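Local coordinates for protein Non-ribosomal peptide synthetase (Streptomyces halstedii, PDB 3WV4) that belongs to the AMP-binding enzyme family of the ANL clan, as the N-terminal domain of a non-ribosomal peptide synthetase, at residues I287-A292 and S315-P320; V336-G341 and S349-H354; R97-L102 and V121-N126; R144-E149 and L163-I168; T370-L375 and I390-P395. All blocks are in the same frame, centred on the assembly; numbering follows the deposited sequence.

Contact 1: residues I287-A292 and S315-P320; sequences IVPSLA and SAAALP
Two strand-to-helix turns meet here, beyond the ends of the neighbouring parallel strands 284-287 and 311-314. They are part of the alpha/beta layering of this AMP-binding enzyme fold. Residues 287-292 run into helix 289-300, with Val288 as its N-cap. Residues 315-320 lead to helix 321-330, with Pro320 as its N-cap.

Leu319 carries much of the contact. Its CG is anti to the backbone N (chi1 -160°), and its two methyls part to different partners. CD1 lies 3.8 Å from Pro289 CA. The same CD1 is 4.0 Å from Ala292 CB on the first helical turn. CD2 meets the tip of Ile287, 4.0 Å from its CD1, and these two side chains cross at about a right angle. The Pro289 ring lies against the loop backbone, with CG 3.4 Å from Ala318 O and nearly as close to Ala317 O. Farther along, Val288 CG2 touches Ala316 CB at 3.7 Å.

The loop keeps its own shape. Ala317 N bonds to Ser315 O at 2.6 Å, and with the backbone angles of Ala316 this makes a classic gamma turn. Ala317 O accepts a hydrogen bond from Asn314 ND2.

No hydrogen bond links the two segments. The contact therefore rests on aliphatic packing and on the Pro289 ring lying against two loop carbonyls, while Ala317 N and Ala317 O find their partners close by, in Ser315 and Asn314.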
# COMPACT_ATOMS: atom_id res chain seq x y z
N ILE A 287 -2.19 -10.44 -5.96
CA ILE A 287 -2.16 -11.75 -5.32
C ILE A 287 -0.83 -12.01 -4.60
O ILE A 287 0.15 -11.27 -4.77
CB ILE A 287 -2.31 -12.90 -6.37
CG1 ILE A 287 -1.19 -12.77 -7.42
CG2 ILE A 287 -3.67 -12.86 -7.03
CD1 ILE A 287 -1.00 -14.04 -8.22
N VAL A 288 -0.84 -13.12 -3.87
CA VAL A 288 0.30 -13.72 -3.20
C VAL A 288 0.22 -15.22 -3.53
O VAL A 288 -0.87 -15.71 -3.87
CB VAL A 288 0.12 -13.41 -1.68
CG1 VAL A 288 0.98 -14.27 -0.79
CG2 VAL A 288 0.37 -11.95 -1.40
N PRO A 289 1.37 -15.96 -3.51
CA PRO A 289 1.29 -17.37 -3.92
C PRO A 289 0.11 -18.14 -3.32
O PRO A 289 -0.59 -18.89 -4.05
CB PRO A 289 2.62 -17.93 -3.47
CG PRO A 289 3.56 -16.78 -3.70
CD PRO A 289 2.76 -15.56 -3.28
N SER A 290 -0.11 -17.95 -2.02
CA SER A 290 -1.12 -18.71 -1.32
C SER A 290 -2.51 -18.39 -1.89
O SER A 290 -3.23 -19.30 -2.25
CB SER A 290 -1.04 -18.54 0.20
OG SER A 290 -1.55 -17.26 0.57
N LEU A 291 -2.83 -17.12 -2.06
CA LEU A 291 -4.08 -16.74 -2.74
C LEU A 291 -4.20 -17.22 -4.20
O LEU A 291 -5.28 -17.60 -4.66
CB LEU A 291 -4.25 -15.22 -2.70
CG LEU A 291 -5.59 -14.65 -3.18
CD1 LEU A 291 -6.76 -15.34 -2.53
CD2 LEU A 291 -5.66 -13.14 -2.91
N ALA A 292 -3.10 -17.20 -4.95
CA ALA A 292 -3.15 -17.69 -6.34
C ALA A 292 -3.50 -19.22 -6.45
O ALA A 292 -4.34 -19.61 -7.28
CB ALA A 292 -1.84 -17.41 -7.01
N SER A 315 3.47 -9.55 -5.57
CA SER A 315 4.62 -9.10 -4.80
C SER A 315 4.81 -10.24 -3.77
O SER A 315 4.53 -11.41 -4.06
CB SER A 315 4.41 -7.66 -4.21
OG SER A 315 3.12 -7.44 -3.63
N ALA A 316 5.32 -9.92 -2.59
CA ALA A 316 5.43 -10.92 -1.53
C ALA A 316 6.49 -12.00 -1.79
O ALA A 316 7.43 -12.09 -1.01
CB ALA A 316 4.07 -11.55 -1.22
N ALA A 317 6.34 -12.84 -2.83
CA ALA A 317 7.22 -14.03 -3.01
C ALA A 317 7.05 -14.75 -4.34
O ALA A 317 6.02 -14.68 -4.94
CB ALA A 317 7.01 -15.03 -1.88
N ALA A 318 8.08 -15.45 -4.75
CA ALA A 318 8.11 -16.16 -6.00
C ALA A 318 6.85 -16.96 -6.26
O ALA A 318 6.36 -17.72 -5.42
CB ALA A 318 9.33 -17.08 -6.04
N LEU A 319 6.31 -16.77 -7.45
CA LEU A 319 5.15 -17.49 -7.90
C LEU A 319 5.69 -18.64 -8.74
O LEU A 319 6.46 -18.39 -9.67
CB LEU A 319 4.32 -16.53 -8.74
CG LEU A 319 2.83 -16.85 -8.96
CD1 LEU A 319 2.08 -16.95 -7.64
CD2 LEU A 319 2.25 -15.75 -9.83
N PRO A 320 5.37 -19.89 -8.39
CA PRO A 320 5.94 -21.05 -9.06
C PRO A 320 5.34 -21.29 -10.42
O PRO A 320 4.19 -20.88 -10.66
CB PRO A 320 5.61 -22.23 -8.13
CG PRO A 320 4.45 -21.75 -7.32
CD PRO A 320 4.53 -20.26 -7.23

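Contact 2: residues V336-G341 and S349-H354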
# COMPACT_ATOMS: atom_id res chain seq x y z
N VAL A 336 0.31 -12.14 -15.92
CA VAL A 336 0.78 -12.52 -14.60
C VAL A 336 2.12 -11.88 -14.38
O VAL A 336 3.12 -12.18 -15.04
CB VAL A 336 0.93 -14.03 -14.49
CG1 VAL A 336 1.52 -14.39 -13.14
CG2 VAL A 336 -0.40 -14.71 -14.71
N VAL A 337 2.11 -10.87 -13.53
CA VAL A 337 3.16 -9.86 -13.50
C VAL A 337 4.04 -10.02 -12.27
O VAL A 337 3.52 -9.99 -11.16
CB VAL A 337 2.54 -8.46 -13.50
CG1 VAL A 337 3.63 -7.43 -13.35
CG2 VAL A 337 1.71 -8.26 -14.77
N ARG A 338 5.35 -10.21 -12.50
CA ARG A 338 6.25 -10.37 -11.39
C ARG A 338 6.77 -9.05 -10.93
O ARG A 338 7.02 -8.14 -11.73
CB ARG A 338 7.40 -11.32 -11.74
CG ARG A 338 7.00 -12.81 -11.97
CD ARG A 338 7.18 -13.25 -13.44
NE ARG A 338 8.55 -13.16 -13.91
CZ ARG A 338 8.97 -13.10 -15.17
NH1 ARG A 338 8.17 -13.02 -16.22
NH2 ARG A 338 10.28 -13.10 -15.38
N MET A 339 6.98 -8.93 -9.62
CA MET A 339 7.45 -7.70 -8.99
C MET A 339 8.36 -8.06 -7.83
O MET A 339 8.24 -9.12 -7.28
CB MET A 339 6.26 -6.89 -8.46
CG MET A 339 5.16 -6.74 -9.52
SD MET A 339 3.95 -5.51 -9.15
CE MET A 339 3.22 -6.28 -7.74
N TYR A 340 9.24 -7.15 -7.47
CA TYR A 340 10.08 -7.33 -6.29
C TYR A 340 10.21 -6.00 -5.62
O TYR A 340 10.28 -4.94 -6.28
CB TYR A 340 11.45 -7.90 -6.69
CG TYR A 340 12.55 -7.57 -5.75
CD1 TYR A 340 12.60 -8.18 -4.44
CD2 TYR A 340 13.60 -6.72 -6.12
CE1 TYR A 340 13.65 -7.90 -3.58
CE2 TYR A 340 14.63 -6.42 -5.24
CZ TYR A 340 14.67 -7.03 -3.98
OH TYR A 340 15.70 -6.71 -3.10
N GLY A 341 10.19 -6.01 -4.31
CA GLY A 341 10.36 -4.80 -3.56
C GLY A 341 10.61 -5.03 -2.09
O GLY A 341 10.57 -6.16 -1.63
N SER A 349 11.46 -3.42 -8.51
CA SER A 349 11.44 -3.81 -9.89
C SER A 349 10.10 -4.38 -10.23
O SER A 349 9.39 -4.95 -9.34
CB SER A 349 12.50 -4.86 -10.20
OG SER A 349 12.17 -6.11 -9.55
N ILE A 350 9.73 -4.21 -11.49
CA ILE A 350 8.53 -4.81 -12.07
C ILE A 350 8.85 -5.32 -13.46
O ILE A 350 9.55 -4.68 -14.19
CB ILE A 350 7.36 -3.78 -12.17
CG1 ILE A 350 6.98 -3.27 -10.81
CG2 ILE A 350 6.17 -4.41 -12.89
CD1 ILE A 350 5.84 -2.23 -10.87
N MET A 351 8.40 -6.53 -13.77
CA MET A 351 8.52 -7.07 -15.07
C MET A 351 7.38 -6.51 -15.86
O MET A 351 6.21 -6.69 -15.52
CB MET A 351 8.36 -8.58 -15.09
CG MET A 351 8.70 -9.19 -16.45
SD MET A 351 10.43 -8.83 -16.99
CE MET A 351 11.32 -10.22 -16.45
N PRO A 352 7.70 -5.86 -16.97
CA PRO A 352 6.59 -5.30 -17.73
C PRO A 352 5.61 -6.38 -18.22
O PRO A 352 6.07 -7.39 -18.73
CB PRO A 352 7.29 -4.63 -18.92
CG PRO A 352 8.61 -4.21 -18.41
CD PRO A 352 9.01 -5.29 -17.38
N PRO A 353 4.28 -6.11 -18.14
CA PRO A 353 3.25 -7.07 -18.52
C PRO A 353 3.45 -7.70 -19.86
O PRO A 353 3.28 -8.94 -19.99
CB PRO A 353 1.97 -6.23 -18.50
CG PRO A 353 2.19 -5.35 -17.37
CD PRO A 353 3.69 -4.98 -17.40
N HIS A 354 3.79 -6.89 -20.86
CA HIS A 354 4.02 -7.40 -22.19
C HIS A 354 5.19 -8.41 -22.20
O HIS A 354 5.30 -9.17 -23.17
CB HIS A 354 4.14 -6.25 -23.28
CG HIS A 354 5.48 -5.56 -23.32
ND1 HIS A 354 5.86 -4.61 -22.40
CD2 HIS A 354 6.52 -5.67 -24.19
CE1 HIS A 354 7.09 -4.21 -22.64
NE2 HIS A 354 7.51 -4.82 -23.74
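Arg338 NH2 is gripped by two backbone carbonyls beyond the pair: a hydrogen bond to Ser362 O and a weak one to Glu358 O. Met351 packs beside this guanidinium. The two side chains run alongside each other, pointing the same way. Met351 CG stands 3.8 Å above one face of the guanidinium plane, offset toward its rim, and Met351 CE comes to 3.2 Å from Arg338 NH2. Bends at chi2 and chi3 in both chains bring these ends together.

Three backbone hydrogen bonds join the two segments. Met351 N gives the straightest, to Arg338 O at 2.9 Å and 176°, nearly along the C=O axis. Tyr340 and Ser349 form a hydrogen-bonded antiparallel pair. The bond from Ser349 N lies in the carbonyl plane of Tyr340. The return bond from Tyr340 N comes from above the carbonyl plane of Ser349.

On the face of Tyr340 and Ser349, Ser349 OG sits at the edge of the tyrosine ring, in its plane, 3.4 Å from Tyr340 CB. This hydroxyl bonds to Val363 O, and Tyr340 OH bonds to Asp427 OD2. The face of Met339 and Ile350 is apolar. Met339 SD lies along Ile350, 4.1 Å from its CG1. Val337 and Ile350 cross obliquely, CG1 of the valine meeting CG2 of the isoleucine, and Val337 CG2 meets Pro353 CG at 3.9 Å. Helix 215-229 packs on Val337 and Ile350.

This is a beta hairpin in which strand 335-340, parallel to strand 311-314 on one flank, takes an antiparallel partner in the same mixed sheet.

Contact 3: residues R97-L102 and V121-N126; sequences RIVVQL and VFVPLN
Val100 and Phe122 cross at about a right angle on one face of the sheet. Val100 CG2 comes obliquely onto the ring, 3.7 Å from CE1. Phe122 CG is anti to the backbone N (chi1 -173°), and the end of the ring leans toward Val100. The ring also meets that of Phe112 on helix 106-116, which covers this face.

The other face carries Arg97, Val99, Val121 and Val123. The aliphatic stem of Arg97 runs alongside Val121 and Val123, with CG 3.8 Å from Val123 CG2. Its charged end bends away and bonds to Gly95 O and Ala141 O. Val99 crosses Val123 and Leu125 obliquely. Val99 CG1 and Leu125 CD2 are only 3.5 Å apart, a tight carbon pair. Helix 131-141 packs against Leu125.

The strands are parallel, with an angle of 30° between their short axes. Four backbone bonds alternate between them. Ile98 N donates to Val121 O and Val123 N to Ile98 O. Val100 N reaches Val123 O from above the carbonyl plane. Leu125 N bonds to Val100 O at 2.7 Å, in the carbonyl plane.

Gln101 adds a side-chain bond past the last rung. Its extended chain carries NE2 to Asn126 O at 3.0 Å, and the acceptor lies in the plane of the amide.

This is a beta-alpha-beta unit built on helix 106-116. Ile98 and Val100 spend their N-H and C=O groups on residues 121-125, while Val99 and Gln101 bond to strand 145-148. Mainly apolar side chains pack on both faces. The Gln101 amide carries the pairing on beyond the backbone rungs.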
# COMPACT_ATOMS: atom_id res chain seq x y z
N ARG A 97 0.96 11.46 15.26
CA ARG A 97 0.56 10.16 14.76
C ARG A 97 -0.81 9.75 15.29
O ARG A 97 -1.20 10.12 16.42
CB ARG A 97 1.57 9.06 15.14
CG ARG A 97 2.88 8.99 14.36
CD ARG A 97 3.82 10.14 14.66
NE ARG A 97 4.13 10.23 16.09
CZ ARG A 97 4.51 11.33 16.71
NH1 ARG A 97 4.67 12.44 16.03
NH2 ARG A 97 4.76 11.31 18.02
N ILE A 98 -1.52 8.95 14.48
CA ILE A 98 -2.66 8.19 14.95
C ILE A 98 -2.46 6.74 14.56
O ILE A 98 -2.04 6.45 13.44
CB ILE A 98 -3.99 8.72 14.43
CG1 ILE A 98 -4.13 8.55 12.91
CG2 ILE A 98 -4.14 10.18 14.80
CD1 ILE A 98 -5.50 9.00 12.40
N VAL A 99 -2.72 5.86 15.50
CA VAL A 99 -2.69 4.45 15.26
C VAL A 99 -4.08 3.92 15.00
O VAL A 99 -5.02 4.23 15.75
CB VAL A 99 -2.14 3.69 16.49
CG1 VAL A 99 -2.43 2.21 16.33
CG2 VAL A 99 -0.64 3.89 16.60
N VAL A 100 -4.18 3.08 13.99
CA VAL A 100 -5.44 2.70 13.43
C VAL A 100 -5.39 1.21 13.22
O VAL A 100 -4.48 0.72 12.51
CB VAL A 100 -5.64 3.42 12.07
CG1 VAL A 100 -6.95 3.01 11.46
CG2 VAL A 100 -5.58 4.92 12.24
N GLN A 101 -6.33 0.51 13.83
CA GLN A 101 -6.43 -0.95 13.72
C GLN A 101 -7.80 -1.32 13.25
O GLN A 101 -8.72 -1.52 14.05
CB GLN A 101 -6.17 -1.63 15.06
CG GLN A 101 -6.04 -3.14 14.93
CD GLN A 101 -5.79 -3.83 16.25
OE1 GLN A 101 -6.48 -3.57 17.22
NE2 GLN A 101 -4.83 -4.75 16.29
N LEU A 102 -7.93 -1.41 11.95
CA LEU A 102 -9.21 -1.55 11.32
C LEU A 102 -9.13 -2.50 10.18
O LEU A 102 -8.07 -2.65 9.58
CB LEU A 102 -9.66 -0.19 10.76
CG LEU A 102 -10.00 0.93 11.72
CD1 LEU A 102 -10.49 2.10 10.91
CD2 LEU A 102 -11.11 0.48 12.64
N VAL A 121 -0.08 11.73 10.69
CA VAL A 121 0.56 10.51 10.29
C VAL A 121 -0.25 9.27 10.63
O VAL A 121 -0.48 8.98 11.79
CB VAL A 121 1.96 10.40 10.91
CG1 VAL A 121 2.70 9.22 10.29
CG2 VAL A 121 2.72 11.69 10.65
N PHE A 122 -0.58 8.51 9.59
CA PHE A 122 -1.35 7.29 9.65
C PHE A 122 -0.43 6.12 9.97
O PHE A 122 0.57 5.90 9.26
CB PHE A 122 -1.94 7.11 8.27
CG PHE A 122 -2.93 5.98 8.13
CD1 PHE A 122 -4.17 6.04 8.74
CD2 PHE A 122 -2.66 4.90 7.29
CE1 PHE A 122 -5.10 5.05 8.56
CE2 PHE A 122 -3.58 3.88 7.12
CZ PHE A 122 -4.81 3.95 7.77
N VAL A 123 -0.78 5.37 11.03
CA VAL A 123 -0.00 4.21 11.52
C VAL A 123 -0.93 3.01 11.60
O VAL A 123 -1.53 2.76 12.62
CB VAL A 123 0.59 4.45 12.91
CG1 VAL A 123 1.63 3.38 13.26
CG2 VAL A 123 1.25 5.81 12.98
N PRO A 124 -1.12 2.31 10.48
CA PRO A 124 -2.05 1.20 10.43
C PRO A 124 -1.49 -0.08 11.03
O PRO A 124 -0.30 -0.39 10.79
CB PRO A 124 -2.26 1.00 8.94
CG PRO A 124 -0.96 1.44 8.32
CD PRO A 124 -0.40 2.51 9.20
N LEU A 125 -2.33 -0.81 11.78
CA LEU A 125 -1.97 -2.12 12.41
C LEU A 125 -2.97 -3.21 12.01
O LEU A 125 -4.17 -2.94 11.84
CB LEU A 125 -1.96 -2.00 13.94
CG LEU A 125 -0.70 -1.49 14.63
CD1 LEU A 125 0.12 -0.52 13.82
CD2 LEU A 125 -0.95 -0.90 16.01
N ASN A 126 -2.46 -4.44 11.86
CA ASN A 126 -3.29 -5.61 11.54
C ASN A 126 -4.10 -6.05 12.76
O ASN A 126 -3.63 -5.96 13.88
CB ASN A 126 -2.49 -6.82 10.99
CG ASN A 126 -0.99 -6.59 11.01
OD1 ASN A 126 -0.53 -5.66 10.36
ND2 ASN A 126 -0.22 -7.41 11.74

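Contact 4: residues R144-E149 and L163-I168; sequences RLVIAE and LPVYSI
Four backbone hydrogen bonds tie residues 144-149 to 163-168, and the shortest is Tyr166 N to Val146 O at 2.7 Å. It runs nearly along the C=O axis. The straightest is Ala148 N to Tyr166 O, at 174° and in the carbonyl plane. Val146 N donates to Pro164 O at one end of the ladder. Ile168 N donates to Ala148 O at the other, at a less straight 136°.

The two strands belong to a beta-alpha-beta unit with helix 151-160 between them, and strand 165-167 is an outermost strand of a four-stranded parallel sheet. Ser167 is the N-cap of helix 168-180. The last bond of the ladder therefore uses the first N-H of a helix.

Arg144, just before Leu145, points away from the other segment and makes a salt bridge with Glu96 and a bond to Gly91 O.

The packing differs on the two faces. On one, Val146 CG1 meets Val165 CG1 at 4.2 Å. Ala148 CB touches the same Val165 methyl, and Leu157 of helix 151-160 rests on Val146 and Ala148. On the other, Leu145 and Tyr166 cross at about a right angle. Leu145 CG takes the crowded position between backbone N and carbonyl carbon (chi1 57°). Its CD2 approaches the tyrosine ring obliquely, 4.0 Å from CE2. Trp86 of helix 73-89 meets the same ring edge-to-face. Val146 O sits at the ring's edge, near its plane.

Ile147 and Ile168 cross obliquely, with CG2 of Ile147 4.2 Å from CD1 of Ile168, while Ile168 CG2 lies 3.5 Å from Glu149 O.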
# COMPACT_ATOMS: atom_id res chain seq x y z
N ARG A 144 -1.22 10.21 19.26
CA ARG A 144 -2.07 11.09 20.00
C ARG A 144 -3.29 10.28 20.43
O ARG A 144 -3.83 10.48 21.51
CB ARG A 144 -2.44 12.19 19.02
CG ARG A 144 -3.04 13.41 19.57
CD ARG A 144 -2.06 14.36 20.22
NE ARG A 144 -2.79 15.61 20.45
CZ ARG A 144 -2.67 16.36 21.53
NH1 ARG A 144 -1.82 16.01 22.49
NH2 ARG A 144 -3.41 17.45 21.66
N LEU A 145 -3.69 9.31 19.61
CA LEU A 145 -4.89 8.51 19.85
C LEU A 145 -4.90 7.26 19.00
O LEU A 145 -3.99 7.01 18.21
CB LEU A 145 -6.15 9.32 19.62
CG LEU A 145 -6.39 9.99 18.26
CD1 LEU A 145 -6.99 9.00 17.28
CD2 LEU A 145 -7.33 11.16 18.46
N VAL A 146 -5.88 6.43 19.27
CA VAL A 146 -5.91 5.12 18.70
C VAL A 146 -7.31 4.84 18.24
O VAL A 146 -8.28 5.10 18.98
CB VAL A 146 -5.52 4.04 19.73
CG1 VAL A 146 -5.71 2.64 19.15
CG2 VAL A 146 -4.08 4.24 20.21
N ILE A 147 -7.43 4.28 17.04
CA ILE A 147 -8.75 3.93 16.53
C ILE A 147 -8.86 2.43 16.39
O ILE A 147 -8.01 1.80 15.71
CB ILE A 147 -9.00 4.63 15.19
CG1 ILE A 147 -9.08 6.13 15.46
CG2 ILE A 147 -10.29 4.12 14.56
CD1 ILE A 147 -8.90 6.98 14.27
N ALA A 148 -9.91 1.86 16.97
CA ALA A 148 -10.14 0.42 17.02
C ALA A 148 -11.38 0.06 16.21
O ALA A 148 -12.22 0.90 15.92
CB ALA A 148 -10.35 -0.03 18.48
N GLU A 149 -11.52 -1.22 15.96
CA GLU A 149 -12.56 -1.76 15.14
C GLU A 149 -13.96 -1.80 15.81
O GLU A 149 -14.96 -1.78 15.14
CB GLU A 149 -12.13 -3.19 14.74
CG GLU A 149 -13.17 -3.96 13.93
CD GLU A 149 -12.66 -5.32 13.52
OE1 GLU A 149 -13.22 -5.85 12.54
OE2 GLU A 149 -11.71 -5.81 14.14
N LEU A 163 -3.39 6.10 26.20
CA LEU A 163 -3.92 7.09 25.26
C LEU A 163 -5.39 6.79 25.02
O LEU A 163 -5.83 5.64 25.17
CB LEU A 163 -3.16 7.08 23.94
CG LEU A 163 -1.65 7.39 24.13
CD1 LEU A 163 -0.84 6.81 22.96
CD2 LEU A 163 -1.34 8.87 24.35
N PRO A 164 -6.15 7.82 24.63
CA PRO A 164 -7.53 7.64 24.18
C PRO A 164 -7.68 6.68 23.01
O PRO A 164 -6.99 6.81 22.02
CB PRO A 164 -7.97 9.05 23.77
CG PRO A 164 -6.99 9.95 24.38
CD PRO A 164 -5.70 9.20 24.47
N VAL A 165 -8.57 5.71 23.16
CA VAL A 165 -8.87 4.72 22.15
C VAL A 165 -10.32 4.96 21.72
O VAL A 165 -11.18 5.05 22.60
CB VAL A 165 -8.82 3.30 22.76
CG1 VAL A 165 -9.05 2.23 21.69
CG2 VAL A 165 -7.51 3.10 23.49
N TYR A 166 -10.60 4.99 20.42
CA TYR A 166 -11.96 5.26 19.94
C TYR A 166 -12.44 4.15 19.07
O TYR A 166 -11.73 3.73 18.19
CB TYR A 166 -11.96 6.51 19.13
CG TYR A 166 -11.65 7.74 19.93
CD1 TYR A 166 -12.67 8.44 20.58
CD2 TYR A 166 -10.36 8.19 20.03
CE1 TYR A 166 -12.39 9.57 21.34
CE2 TYR A 166 -10.04 9.33 20.77
CZ TYR A 166 -11.07 10.03 21.43
OH TYR A 166 -10.84 11.18 22.21
N SER A 167 -13.65 3.67 19.32
CA SER A 167 -14.31 2.72 18.43
C SER A 167 -14.67 3.38 17.10
O SER A 167 -15.17 4.49 17.10
CB SER A 167 -15.62 2.28 19.08
OG SER A 167 -16.21 1.20 18.38
N ILE A 168 -14.47 2.70 15.97
CA ILE A 168 -14.80 3.33 14.70
C ILE A 168 -16.32 3.66 14.57
O ILE A 168 -16.69 4.64 14.00
CB ILE A 168 -14.32 2.51 13.48
CG1 ILE A 168 -14.51 3.31 12.20
CG2 ILE A 168 -15.09 1.20 13.33
CD1 ILE A 168 -13.69 4.57 12.14

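Contact 5: residues T370-L375 and I390-P395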
# COMPACT_ATOMS: atom_id res chain seq x y z
N THR A 370 13.95 5.37 -11.32
CA THR A 370 14.73 4.93 -10.15
C THR A 370 15.94 4.23 -10.71
O THR A 370 15.98 4.01 -11.89
CB THR A 370 13.91 3.96 -9.26
OG1 THR A 370 13.75 2.71 -9.92
CG2 THR A 370 12.53 4.51 -9.02
N THR A 371 16.93 3.92 -9.89
CA THR A 371 18.14 3.22 -10.36
C THR A 371 18.43 2.04 -9.45
O THR A 371 18.39 2.20 -8.24
CB THR A 371 19.35 4.19 -10.33
OG1 THR A 371 19.15 5.18 -11.36
CG2 THR A 371 20.62 3.48 -10.62
N ILE A 372 18.71 0.88 -10.04
CA ILE A 372 19.19 -0.24 -9.30
C ILE A 372 20.70 -0.37 -9.60
O ILE A 372 21.08 -0.47 -10.77
CB ILE A 372 18.55 -1.57 -9.77
CG1 ILE A 372 17.03 -1.66 -9.57
CG2 ILE A 372 19.23 -2.75 -9.12
CD1 ILE A 372 16.63 -0.85 -8.39
N GLU A 373 21.56 -0.41 -8.58
CA GLU A 373 22.98 -0.75 -8.83
C GLU A 373 23.39 -1.90 -7.96
O GLU A 373 22.98 -2.00 -6.78
CB GLU A 373 23.90 0.41 -8.53
CG GLU A 373 23.72 1.62 -9.42
CD GLU A 373 24.05 2.88 -8.67
OE1 GLU A 373 23.46 3.09 -7.57
OE2 GLU A 373 24.91 3.63 -9.15
N ILE A 374 24.25 -2.73 -8.53
CA ILE A 374 24.79 -3.88 -7.82
C ILE A 374 26.20 -3.48 -7.30
O ILE A 374 27.06 -3.15 -8.09
CB ILE A 374 24.90 -5.06 -8.77
CG1 ILE A 374 23.58 -5.38 -9.47
CG2 ILE A 374 25.37 -6.30 -8.05
CD1 ILE A 374 22.43 -5.70 -8.53
N LEU A 375 26.40 -3.49 -5.98
CA LEU A 375 27.69 -3.08 -5.37
C LEU A 375 28.54 -4.25 -4.83
O LEU A 375 27.96 -5.24 -4.36
CB LEU A 375 27.41 -2.12 -4.23
CG LEU A 375 26.72 -0.82 -4.66
CD1 LEU A 375 26.77 0.24 -3.56
CD2 LEU A 375 27.32 -0.26 -5.95
N ILE A 390 22.15 -5.80 -3.99
CA ILE A 390 21.14 -4.99 -4.70
C ILE A 390 20.98 -3.69 -3.94
O ILE A 390 20.61 -3.69 -2.75
CB ILE A 390 19.81 -5.75 -4.81
CG1 ILE A 390 20.00 -6.95 -5.75
CG2 ILE A 390 18.70 -4.85 -5.35
CD1 ILE A 390 18.97 -8.01 -5.50
N THR A 391 21.25 -2.59 -4.63
CA THR A 391 21.06 -1.29 -4.00
C THR A 391 20.17 -0.48 -4.91
O THR A 391 20.06 -0.80 -6.09
CB THR A 391 22.36 -0.52 -3.66
OG1 THR A 391 22.90 0.09 -4.85
CG2 THR A 391 23.37 -1.44 -3.01
N VAL A 392 19.55 0.56 -4.34
CA VAL A 392 18.51 1.32 -4.99
C VAL A 392 18.63 2.80 -4.69
O VAL A 392 18.86 3.21 -3.54
CB VAL A 392 17.16 0.87 -4.44
CG1 VAL A 392 16.04 1.71 -4.98
CG2 VAL A 392 16.95 -0.61 -4.76
N THR A 393 18.39 3.61 -5.69
CA THR A 393 18.39 5.04 -5.54
C THR A 393 17.17 5.66 -6.24
O THR A 393 16.78 5.24 -7.30
CB THR A 393 19.73 5.54 -6.14
OG1 THR A 393 20.79 5.12 -5.27
CG2 THR A 393 19.74 7.02 -6.24
N GLY A 394 16.55 6.67 -5.65
CA GLY A 394 15.50 7.36 -6.35
C GLY A 394 14.44 7.95 -5.47
O GLY A 394 14.52 7.88 -4.23
N PRO A 395 13.43 8.55 -6.09
CA PRO A 395 12.46 9.35 -5.38
C PRO A 395 11.42 8.54 -4.64
O PRO A 395 10.46 9.09 -4.16
CB PRO A 395 11.79 10.20 -6.49
CG PRO A 395 12.68 10.05 -7.69
CD PRO A 395 13.31 8.69 -7.55
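Thr391 holds its hydroxyl between the backbone N and the carbonyl carbon (chi1 78°), and this turns OG1 onto Glu373 O. The bond is 2.8 Å, with the donor above the carbonyl plane. Thr391 N bonds to the same oxygen in that plane, so Glu373 O accepts twice. Thr391 CG2, anti to the carbonyl carbon, reaches past to Leu375 CG at 3.8 Å.

Glu373 bends at chi2, and its OE1 makes a salt bridge to Arg422 of strand 422-425. Glu373 N returns a bond to Thr391 O, so these two residues form one hydrogen-bonded antiparallel pair. Thr371 and Thr393 form the second: Thr371 N to Thr393 O and Thr393 N to Thr371 O are both 2.9 Å.

The face of the isoleucines is apolar. Ile372 and Val392 lie side by side, with CD1 of the isoleucine 3.7 Å from CG2 of the valine. Ile374 CD1 meets Ile390 CG1 at 3.9 Å in the same manner. Gly394 then takes backbone angles that suit glycine, where the strand ends.

This is a regular antiparallel strand pair, whose short axes run at 145° to each other, in a mixed sheet of the AMP-binding enzyme fold.

How the contacts relate
Contacts 3 and 4 lie side by side in one parallel sheet, their centres 9 Å apart. Strands 97-101 and 145-148 are neighbours in it. Val99 O and Ile147 N (2.7 Å) and Gln101 N and Ile147 O (2.8 Å) probably bond across the seam. Contacts 1 and 2 also touch: Leu319 CD2 packs on Val336 CG1 at 3.6 Å, and their centres are 12 Å apart. Contacts 2 and 5 reach the same mixed sheet, where Tyr340 OH lies 4.2 Å from Ile390 CG2. Contact 4 is on the opposite side of the chain's centre from contacts 2 and 5, with centres about 38 and 39 Å away.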